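Local coordinates for protein bacterial regulatory proteins, tetR family (Corynebacterium glutamicum, PDB 3AQT) that acts as a TetR-family transcriptional repressor that binds resorcinol as its inducer and probably contacts DNA through a helix-turn-helix motif, at residues V153-L158 and C186-L191. Numbering follows the deposited sequence.
Sequences VLMRIL and CTFGSL
Phe188 reaches from helix 180-199 to segment 153-158, where Leu154, Met155 and Leu158 gather round its ring. The two short segments run at 136° to each other, their axes 10.3 Å apart at closest approach, a separation that the long, flat, apolar side chain of Phe188 spans. Its CG stands beside the backbone N and anti to the carbonyl carbon (chi1 -73°), carrying the ring out to the other helix. The tight part lies on the leucine side. CB of Leu154 meets CD1 of Phe188 at 3.9 Å, and one turn on, CB of Leu158 comes to 3.6 Å from CZ at the far end of the ring. Both approach obliquely, Leu158 with CB and Leu154 with CB and one branch, CD1; both are apolar, as suits a buried place. Leu154 also sends CD1 toward CD2 of Leu191, but at 4.4 Å that touch is loose. Met155, present as selenomethionine, forms the more open flank, being partly exposed: its flexible, unbranched chain, bent at chi2 (-74°), brings SE to 5.3 Å from the centroid of the Phe188 ring, an oblique Met-aromatic contact. The very close approach modelled for its methyl group is doubtful. Phe188 and Leu158 also line the resorcinol pocket, so this interhelical packing forms part of the ligand-binding wall. Around it, Phe102 of helix 90-111 touches Leu154, Leu130 of helix 119-134 touches both Leu158 and Leu191, and Phe213 of helix 209-220 packs on Leu191, while Ser190 and Cys186 of helix 180-199 pack against the same helix of the second subunit.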
# COMPACT_ATOMS: atom_id res chain seq x y z
N VAL B 153 4.48 9.29 4.42
CA VAL B 153 4.55 9.88 5.75
C VAL B 153 5.00 8.83 6.75
O VAL B 153 5.90 9.07 7.55
CB VAL B 153 3.18 10.46 6.19
CG1 VAL B 153 3.27 10.98 7.62
CG2 VAL B 153 2.74 11.58 5.26
N LEU B 154 4.37 7.67 6.72
CA LEU B 154 4.74 6.59 7.61
C LEU B 154 6.23 6.27 7.46
O LEU B 154 6.92 6.04 8.44
CB LEU B 154 3.90 5.34 7.32
CG LEU B 154 2.46 5.42 7.82
CD1 LEU B 154 1.64 4.28 7.26
CD2 LEU B 154 2.45 5.40 9.34
N MSE B 155 6.72 6.29 6.22
CA MSE B 155 8.12 6.00 5.95
C MSE B 155 9.09 7.04 6.47
O MSE B 155 10.22 6.72 6.82
CB MSE B 155 8.33 5.79 4.45
CG MSE B 155 7.72 4.49 3.93
SE MSE B 155 8.70 2.87 4.42
CE MSE B 155 8.55 2.97 6.31
N ARG B 156 8.66 8.30 6.52
CA ARG B 156 9.54 9.36 7.00
C ARG B 156 9.63 9.34 8.52
O ARG B 156 10.69 9.59 9.09
CB ARG B 156 9.00 10.75 6.61
CG ARG B 156 8.86 11.01 5.14
CD ARG B 156 8.75 12.50 4.88
NE ARG B 156 7.49 13.10 5.31
CZ ARG B 156 6.44 13.31 4.50
NH1 ARG B 156 6.50 12.95 3.23
NH2 ARG B 156 5.36 13.90 4.97
N ILE B 157 8.52 9.03 9.17
CA ILE B 157 8.47 9.04 10.63
C ILE B 157 8.70 7.71 11.34
O ILE B 157 9.53 7.64 12.24
CB ILE B 157 7.11 9.61 11.11
CG1 ILE B 157 6.84 10.95 10.42
CG2 ILE B 157 7.14 9.80 12.62
CD1 ILE B 157 7.86 12.10 10.64
N LEU B 158 7.97 6.67 10.95
CA LEU B 158 8.11 5.37 11.61
C LEU B 158 9.04 4.39 10.90
O LEU B 158 9.45 3.39 11.48
CB LEU B 158 6.74 4.73 11.78
CG LEU B 158 5.74 5.55 12.60
CD1 LEU B 158 4.40 4.83 12.66
CD2 LEU B 158 6.29 5.79 13.99
N CYS B 186 7.47 -2.73 2.74
CA CYS B 186 6.38 -3.68 2.58
C CYS B 186 5.53 -3.76 3.84
O CYS B 186 4.31 -3.95 3.77
CB CYS B 186 6.91 -5.07 2.23
SG CYS B 186 7.47 -5.21 0.52
N THR B 187 6.19 -3.63 4.98
CA THR B 187 5.50 -3.68 6.26
C THR B 187 4.44 -2.58 6.30
O THR B 187 3.28 -2.83 6.63
CB THR B 187 6.49 -3.47 7.43
OG1 THR B 187 7.45 -4.54 7.43
CG2 THR B 187 5.77 -3.45 8.76
N PHE B 188 4.83 -1.36 5.94
CA PHE B 188 3.87 -0.26 5.95
C PHE B 188 2.85 -0.33 4.81
O PHE B 188 1.71 0.14 4.96
CB PHE B 188 4.64 1.06 5.98
CG PHE B 188 5.25 1.33 7.32
CD1 PHE B 188 4.44 1.67 8.40
CD2 PHE B 188 6.61 1.16 7.54
CE1 PHE B 188 4.98 1.82 9.67
CE2 PHE B 188 7.16 1.31 8.80
CZ PHE B 188 6.35 1.64 9.88
N GLY B 189 3.23 -0.92 3.69
CA GLY B 189 2.30 -1.07 2.60
C GLY B 189 1.20 -2.01 3.07
O GLY B 189 0.02 -1.78 2.83
N SER B 190 1.61 -3.07 3.77
CA SER B 190 0.68 -4.06 4.32
C SER B 190 -0.17 -3.48 5.43
O SER B 190 -1.36 -3.78 5.54
CB SER B 190 1.44 -5.26 4.88
OG SER B 190 2.10 -5.98 3.86
N LEU B 191 0.44 -2.65 6.27
CA LEU B 191 -0.27 -2.04 7.38
C LEU B 191 -1.45 -1.24 6.86
O LEU B 191 -2.58 -1.41 7.31
CB LEU B 191 0.67 -1.12 8.17
CG LEU B 191 0.06 -0.37 9.36
CD1 LEU B 191 -0.23 -1.33 10.50
CD2 LEU B 191 1.03 0.71 9.82